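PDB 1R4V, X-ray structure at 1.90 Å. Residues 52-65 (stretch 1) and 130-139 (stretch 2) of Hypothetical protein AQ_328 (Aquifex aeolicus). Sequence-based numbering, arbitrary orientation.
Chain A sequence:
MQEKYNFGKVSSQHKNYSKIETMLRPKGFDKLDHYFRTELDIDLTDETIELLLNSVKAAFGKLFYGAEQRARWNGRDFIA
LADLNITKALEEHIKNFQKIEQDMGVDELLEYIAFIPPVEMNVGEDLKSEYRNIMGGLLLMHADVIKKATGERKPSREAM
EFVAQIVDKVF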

ATOM      1  N   LEU A  52      -4.332  -7.542  -4.423  1.00 19.57           N
ATOM      2  CA  LEU A  52      -3.332  -6.947  -3.543  1.00 21.03           C
ATOM      3  C   LEU A  52      -3.434  -5.420  -3.589  1.00 20.35           C
ATOM      4  O   LEU A  52      -3.510  -4.756  -2.552  1.00 19.66           O
ATOM      5  CB  LEU A  52      -1.935  -7.405  -3.947  1.00 20.06           C
ATOM      6  CG  LEU A  52      -0.728  -6.686  -3.326  1.00 22.74           C
ATOM      7  CD1 LEU A  52      -0.728  -6.858  -1.787  1.00 25.10           C
ATOM      8  CD2 LEU A  52       0.516  -7.239  -3.937  1.00 25.42           C
ATOM      9  N   LEU A  53      -3.446  -4.863  -4.791  1.00 19.58           N
ATOM     10  CA  LEU A  53      -3.556  -3.411  -4.964  1.00 21.27           C
ATOM     11  C   LEU A  53      -4.878  -2.825  -4.479  1.00 20.94           C
ATOM     12  O   LEU A  53      -4.899  -1.697  -3.966  1.00 20.19           O
ATOM     13  CB  LEU A  53      -3.313  -3.029  -6.427  1.00 20.43           C
ATOM     14  CG  LEU A  53      -1.946  -3.358  -7.007  1.00 22.92           C
ATOM     15  CD1 LEU A  53      -1.928  -2.915  -8.486  1.00 27.72           C
ATOM     16  CD2 LEU A  53      -0.839  -2.710  -6.227  1.00 27.11           C
ATOM     17  N   ASN A  54      -5.985  -3.563  -4.615  1.00 20.33           N
ATOM     18  CA  ASN A  54      -7.253  -3.079  -4.091  1.00 21.83           C
ATOM     19  C   ASN A  54      -7.198  -3.027  -2.562  1.00 19.48           C
ATOM     20  O   ASN A  54      -7.750  -2.112  -1.973  1.00 19.75           O
ATOM     21  CB  ASN A  54      -8.444  -3.894  -4.560  1.00 22.90           C
ATOM     22  CG  ASN A  54      -8.801  -3.631  -6.015  1.00 29.20           C
ATOM     23  OD1 ASN A  54      -8.437  -2.605  -6.594  1.00 35.74           O
ATOM     24  ND2 ASN A  54      -9.544  -4.566  -6.609  1.00 34.68           N
ATOM     25  N   SER A  55      -6.519  -3.987  -1.943  1.00 19.67           N
ATOM     26  CA  SER A  55      -6.355  -4.025  -0.497  1.00 19.06           C
ATOM     27  C   SER A  55      -5.428  -2.895  -0.024  1.00 19.24           C
ATOM     28  O   SER A  55      -5.688  -2.249   0.994  1.00 16.55           O
ATOM     29  CB  SER A  55      -5.857  -5.405  -0.057  1.00 20.24           C
ATOM     30  OG  SER A  55      -5.640  -5.430   1.334  1.00 19.39           O
ATOM     31  N   VAL A  56      -4.342  -2.647  -0.760  1.00 16.35           N
ATOM     32  CA  VAL A  56      -3.439  -1.542  -0.462  1.00 18.62           C
ATOM     33  C   VAL A  56      -4.200  -0.212  -0.524  1.00 17.28           C
ATOM     34  O   VAL A  56      -4.108   0.634   0.376  1.00 17.54           O
ATOM     35  CB  VAL A  56      -2.192  -1.567  -1.392  1.00 15.83           C
ATOM     36  CG1 VAL A  56      -1.388  -0.289  -1.270  1.00 20.60           C
ATOM     37  CG2 VAL A  56      -1.322  -2.775  -1.066  1.00 18.71           C
ATOM     38  N   LYS A  57      -4.994  -0.024  -1.573  1.00 18.74           N
ATOM     39  CA  LYS A  57      -5.770   1.186  -1.769  1.00 17.99           C
ATOM     40  C   LYS A  57      -6.788   1.368  -0.658  1.00 18.13           C
ATOM     41  O   LYS A  57      -6.968   2.496  -0.180  1.00 19.60           O
ATOM     42  CB  LYS A  57      -6.475   1.118  -3.125  1.00 18.55           C
ATOM     43  CG  LYS A  57      -7.378   2.292  -3.515  1.00 20.84           C
ATOM     44  CD  LYS A  57      -8.053   1.992  -4.884  1.00 24.75           C
ATOM     45  CE  LYS A  57      -8.918   3.166  -5.328  1.00 27.84           C
ATOM     46  NZ  LYS A  57      -9.444   3.041  -6.724  1.00 31.88           N
ATOM     47  N   ALA A  58      -7.489   0.303  -0.285  1.00 17.64           N
ATOM     48  CA  ALA A  58      -8.410   0.334   0.874  1.00 16.71           C
ATOM     49  C   ALA A  58      -7.750   0.770   2.197  1.00 18.11           C
ATOM     50  O   ALA A  58      -8.227   1.662   2.897  1.00 16.89           O
ATOM     51  CB  ALA A  58      -9.104  -1.006   1.031  1.00 17.43           C
ATOM     52  N   ALA A  59      -6.628   0.140   2.517  1.00 17.35           N
ATOM     53  CA  ALA A  59      -5.839   0.420   3.692  1.00 18.03           C
ATOM     54  C   ALA A  59      -5.355   1.873   3.695  1.00 18.18           C
ATOM     55  O   ALA A  59      -5.433   2.547   4.731  1.00 17.72           O
ATOM     56  CB  ALA A  59      -4.665  -0.529   3.786  1.00 18.08           C
ATOM     57  N   PHE A  60      -4.912   2.363   2.539  1.00 18.98           N
ATOM     58  CA  PHE A  60      -4.437   3.735   2.363  1.00 19.34           C
ATOM     59  C   PHE A  60      -5.563   4.693   2.734  1.00 18.33           C
ATOM     60  O   PHE A  60      -5.344   5.667   3.456  1.00 18.66           O
ATOM     61  CB  PHE A  60      -3.972   3.969   0.906  1.00 21.15           C
ATOM     62  CG  PHE A  60      -2.929   5.039   0.726  1.00 23.51           C
ATOM     63  CD1 PHE A  60      -2.043   4.940  -0.340  1.00 25.56           C
ATOM     64  CD2 PHE A  60      -2.803   6.124   1.578  1.00 25.49           C
ATOM     65  CE1 PHE A  60      -1.075   5.898  -0.547  1.00 30.91           C
ATOM     66  CE2 PHE A  60      -1.836   7.089   1.371  1.00 25.88           C
ATOM     67  CZ  PHE A  60      -0.971   6.978   0.314  1.00 28.35           C
ATOM     68  N   GLY A  61      -6.780   4.425   2.258  1.00 17.25           N
ATOM     69  CA  GLY A  61      -7.940   5.238   2.598  1.00 18.54           C
ATOM     70  C   GLY A  61      -8.205   5.258   4.099  1.00 20.27           C
ATOM     71  O   GLY A  61      -8.555   6.299   4.654  1.00 20.62           O
ATOM     72  N   LYS A  62      -8.056   4.109   4.754  1.00 18.52           N
ATOM     73  CA  LYS A  62      -8.202   3.972   6.216  1.00 19.30           C
ATOM     74  C   LYS A  62      -7.193   4.778   7.024  1.00 17.72           C
ATOM     75  O   LYS A  62      -7.464   5.178   8.165  1.00 18.02           O
ATOM     76  CB  LYS A  62      -8.176   2.508   6.639  1.00 18.96           C
ATOM     77  CG  LYS A  62      -9.448   1.819   6.266  1.00 22.31           C
ATOM     78  CD  LYS A  62      -9.517   0.388   6.799  1.00 27.88           C
ATOM     79  CE  LYS A  62     -10.546   0.270   7.919  1.00 30.74           C
ATOM     80  NZ  LYS A  62     -10.701  -1.123   8.424  1.00 33.93           N
ATOM     81  N   LEU A  63      -6.051   5.090   6.429  1.00 17.44           N
ATOM     82  CA  LEU A  63      -5.094   5.947   7.100  1.00 17.67           C
ATOM     83  C   LEU A  63      -5.600   7.372   7.303  1.00 18.10           C
ATOM     84  O   LEU A  63      -5.062   8.096   8.137  1.00 19.28           O
ATOM     85  CB  LEU A  63      -3.757   5.986   6.354  1.00 18.17           C
ATOM     86  CG  LEU A  63      -3.039   4.639   6.215  1.00 18.85           C
ATOM     87  CD1 LEU A  63      -1.792   4.774   5.375  1.00 21.06           C
ATOM     88  CD2 LEU A  63      -2.718   4.012   7.553  1.00 22.09           C
ATOM     89  N   PHE A  64      -6.620   7.767   6.560  1.00 17.16           N
ATOM     90  CA  PHE A  64      -7.236   9.088   6.715  1.00 17.56           C
ATOM     91  C   PHE A  64      -8.306   9.155   7.822  1.00 18.71           C
ATOM     92  O   PHE A  64      -8.886  10.210   8.078  1.00 18.60           O
ATOM     93  CB  PHE A  64      -7.738   9.577   5.350  1.00 18.07           C
ATOM     94  CG  PHE A  64      -6.626   9.985   4.437  1.00 18.55           C
ATOM     95  CD1 PHE A  64      -5.896   9.025   3.729  1.00 18.59           C
ATOM     96  CD2 PHE A  64      -6.263  11.323   4.302  1.00 15.41           C
ATOM     97  CE1 PHE A  64      -4.842   9.386   2.912  1.00 19.38           C
ATOM     98  CE2 PHE A  64      -5.210  11.664   3.482  1.00 16.07           C
ATOM     99  CZ  PHE A  64      -4.509  10.714   2.783  1.00 18.03           C
ATOM    100  N   TYR A  65      -8.576   8.052   8.518  1.00 18.33           N
ATOM    101  CA  TYR A  65      -9.436   8.081   9.700  1.00 17.74           C
ATOM    102  C   TYR A  65      -8.879   9.044  10.750  1.00 15.86           C
ATOM    103  O   TYR A  65      -7.712   8.958  11.154  1.00 16.75           O
ATOM    104  CB  TYR A  65      -9.550   6.680  10.334  1.00 20.02           C
ATOM    105  CG  TYR A  65     -10.311   6.655  11.643  1.00 20.02           C
ATOM    106  CD1 TYR A  65     -11.710   6.663  11.654  1.00 25.19           C
ATOM    107  CD2 TYR A  65      -9.634   6.620  12.869  1.00 24.24           C
ATOM    108  CE1 TYR A  65     -12.429   6.647  12.878  1.00 24.17           C
ATOM    109  CE2 TYR A  65     -10.333   6.588  14.088  1.00 22.56           C
ATOM    110  CZ  TYR A  65     -11.723   6.618  14.092  1.00 24.57           C
ATOM    111  OH  TYR A  65     -12.371   6.566  15.320  1.00 21.87           O
ATOM    112  N   GLU A 130       4.976  12.049   0.029  1.00 23.58           N
ATOM    113  CA  GLU A 130       5.264  10.827   0.793  1.00 23.81           C
ATOM    114  C   GLU A 130       4.434   9.623   0.393  1.00 21.19           C
ATOM    115  O   GLU A 130       4.618   8.569   0.980  1.00 19.20           O
ATOM    116  CB  GLU A 130       5.020  11.043   2.299  1.00 25.30           C
ATOM    117  CG  GLU A 130       6.105  11.837   3.004  1.00 32.63           C
ATOM    118  CD  GLU A 130       7.487  11.199   2.872  1.00 42.78           C
ATOM    119  OE1 GLU A 130       7.635   9.988   3.185  1.00 43.45           O
ATOM    120  OE2 GLU A 130       8.428  11.924   2.447  1.00 48.95           O
ATOM    121  N   TYR A 131       3.507   9.764  -0.544  1.00 19.76           N
ATOM    122  CA  TYR A 131       2.609   8.677  -0.895  1.00 19.67           C
ATOM    123  C   TYR A 131       3.356   7.458  -1.395  1.00 20.97           C
ATOM    124  O   TYR A 131       2.904   6.331  -1.201  1.00 18.66           O
ATOM    125  CB  TYR A 131       1.619   9.125  -1.967  1.00 18.99           C
ATOM    126  CG  TYR A 131       0.391   9.852  -1.523  1.00 20.74           C
ATOM    127  CD1 TYR A 131       0.215  10.319  -0.208  1.00 19.31           C
ATOM    128  CD2 TYR A 131      -0.634  10.068  -2.434  1.00 22.61           C
ATOM    129  CE1 TYR A 131      -0.946  11.003   0.170  1.00 18.01           C
ATOM    130  CE2 TYR A 131      -1.806  10.726  -2.061  1.00 22.92           C
ATOM    131  CZ  TYR A 131      -1.961  11.181  -0.767  1.00 22.71           C
ATOM    132  OH  TYR A 131      -3.124  11.830  -0.477  1.00 21.65           O
ATOM    133  N   ARG A 132       4.477   7.653  -2.084  1.00 20.66           N
ATOM    134  CA  ARG A 132       5.231   6.487  -2.550  1.00 23.51           C
ATOM    135  C   ARG A 132       5.802   5.659  -1.396  1.00 21.97           C
ATOM    136  O   ARG A 132       5.818   4.433  -1.446  1.00 22.02           O
ATOM    137  CB  ARG A 132       6.302   6.903  -3.565  1.00 24.96           C
ATOM    138  CG  ARG A 132       7.443   7.752  -3.011  1.00 27.57           C
ATOM    139  CD  ARG A 132       8.445   8.172  -4.101  1.00 31.24           C
ATOM    140  NE  ARG A 132       8.760   7.012  -4.931  1.00 37.14           N
ATOM    141  CZ  ARG A 132       9.559   6.020  -4.558  1.00 40.29           C
ATOM    142  NH1 ARG A 132       9.750   5.016  -5.400  1.00 39.01           N
ATOM    143  NH2 ARG A 132      10.177   6.018  -3.374  1.00 43.33           N
ATOM    144  N   ASN A 133       6.252   6.322  -0.332  1.00 21.67           N
ATOM    145  CA  ASN A 133       6.767   5.637   0.846  1.00 21.90           C
ATOM    146  C   ASN A 133       5.649   4.942   1.605  1.00 19.89           C
ATOM    147  O   ASN A 133       5.826   3.835   2.063  1.00 17.52           O
ATOM    148  CB  ASN A 133       7.545   6.587   1.736  1.00 22.24           C
ATOM    149  CG  ASN A 133       8.777   7.103   1.020  1.00 28.99           C
ATOM    150  OD1 ASN A 133       9.438   6.359   0.282  1.00 31.17           O
ATOM    151  ND2 ASN A 133       9.058   8.387   1.193  1.00 29.01           N
ATOM    152  N   ILE A 134       4.500   5.585   1.719  1.00 19.62           N
ATOM    153  CA  ILE A 134       3.355   4.967   2.403  1.00 19.62           C
ATOM    154  C   ILE A 134       2.902   3.719   1.663  1.00 20.05           C
ATOM    155  O   ILE A 134       2.675   2.671   2.282  1.00 19.79           O
ATOM    156  CB  ILE A 134       2.223   5.981   2.535  1.00 19.13           C
ATOM    157  CG1 ILE A 134       2.674   7.115   3.463  1.00 20.23           C
ATOM    158  CG2 ILE A 134       0.968   5.305   3.069  1.00 20.65           C
ATOM    159  CD1 ILE A 134       1.735   8.305   3.512  1.00 22.95           C
HETATM  160  N   MSE A 135       2.767   3.822   0.344  1.00 20.75           N
HETATM  161  CA  MSE A 135       2.322   2.698  -0.458  1.00 25.66           C
HETATM  162  C   MSE A 135       3.339   1.578  -0.451  1.00 21.76           C
HETATM  163  O   MSE A 135       2.973   0.421  -0.384  1.00 21.26           O
HETATM  164  CB  MSE A 135       2.024   3.097  -1.897  1.00 25.01           C
HETATM  165  CG  MSE A 135       0.887   2.183  -2.413  1.00 32.95           C
HETATM  166 SE   MSE A 135       0.853   2.330  -4.288  1.00 46.43          SE
HETATM  167  CE  MSE A 135       0.026   0.565  -4.860  1.00 35.73           C
ATOM    168  N   GLY A 136       4.612   1.925  -0.557  1.00 18.98           N
ATOM    169  CA  GLY A 136       5.680   0.948  -0.448  1.00 19.27           C
ATOM    170  C   GLY A 136       5.674   0.197   0.865  1.00 17.19           C
ATOM    171  O   GLY A 136       5.835  -1.013   0.860  1.00 18.74           O
ATOM    172  N   GLY A 137       5.449   0.889   1.975  1.00 16.60           N
ATOM    173  CA  GLY A 137       5.241   0.278   3.284  1.00 17.15           C
ATOM    174  C   GLY A 137       4.021  -0.625   3.363  1.00 16.37           C
ATOM    175  O   GLY A 137       4.054  -1.700   3.982  1.00 18.45           O
ATOM    176  N   LEU A 138       2.925  -0.194   2.759  1.00 16.77           N
ATOM    177  CA  LEU A 138       1.702  -0.995   2.698  1.00 16.20           C
ATOM    178  C   LEU A 138       1.922  -2.257   1.864  1.00 16.13           C
ATOM    179  O   LEU A 138       1.401  -3.312   2.183  1.00 17.72           O
ATOM    180  CB  LEU A 138       0.529  -0.181   2.150  1.00 16.75           C
ATOM    181  CG  LEU A 138      -0.050   0.864   3.103  1.00 15.14           C
ATOM    182  CD1 LEU A 138      -0.973   1.767   2.323  1.00 19.05           C
ATOM    183  CD2 LEU A 138      -0.730   0.214   4.328  1.00 20.66           C
ATOM    184  N   LEU A 139       2.715  -2.174   0.807  1.00 16.49           N
ATOM    185  CA  LEU A 139       3.039  -3.344  -0.006  1.00 17.44           C
ATOM    186  C   LEU A 139       3.871  -4.346   0.781  1.00 19.46           C
ATOM    187  O   LEU A 139       3.564  -5.548   0.752  1.00 18.47           O
ATOM    188  CB  LEU A 139       3.713  -2.922  -1.305  1.00 18.69           C
ATOM    189  CG  LEU A 139       2.772  -2.385  -2.379  1.00 18.49           C
ATOM    190  CD1 LEU A 139       3.642  -1.639  -3.387  1.00 24.78           C
ATOM    191  CD2 LEU A 139       1.984  -3.493  -3.058  1.00 21.14           C
TER

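Two stretches of chain, each mostly helical, can be held together without a single polar bond between them, provided that their apolar side chains interlock, and residues 52-65 and 130-139 of AQ_328 illustrate the principle. Their helix axes approach to 9.9 Å and cross at 123°. No hydrogen bond joins the two stretches; 573 Å² of surface is buried instead, with the largest shares from Phe-60, Leu-138 and Val-56.

Phe-60 is the knob of the packing. Its CA-to-CB bond points sideways, but with chi1 in t the ring comes nearer the other helix and settles among Tyr-131, Ile-134, Met-135 and Leu-138. A flat aromatic ring offers two kinds of surface, and both are used. Ile-134 CG2 lies over one face, 3.9 Å from the centroid of the Phe-60 ring in a CH-pi contact, while the ring edge meets the face of Tyr-131, with Phe-60 CZ 3.6 Å from Tyr-131 CD1 and the planes at 70°.

Leu-138 points toward the first helix, and its branched end spreads over several neighbours. Its CD1 lies 4.0 Å from Phe-60 CB, and its CD2 lies 4.0 Å from Ala-59 CB. The short side chain of Ala-59, whose CA-to-CB bond also points toward the partner, meets Leu-138 with its single methyl.

Val-56, compact and beta-branched, lies where the backbones come nearest, its CA 6.1 Å from Leu-138 CA. Its CG1 packs 3.5 Å from CG of selenomethionine Met-135, and its CG2 lies 3.9 Å from Leu-139 CD2. Leucines extend the apolar seam: Leu-53 CD2 approaches Met-135 CE at 3.7 Å, and Leu-63 CD1 reaches Ile-134 CG2 at 3.6 Å. By contrast, the CA-to-CB bonds of Lys-57 and Arg-132 point away, and neither residue touches the other stretch; Tyr-131 OH does, lying 3.7 Å from Phe-64 CZ.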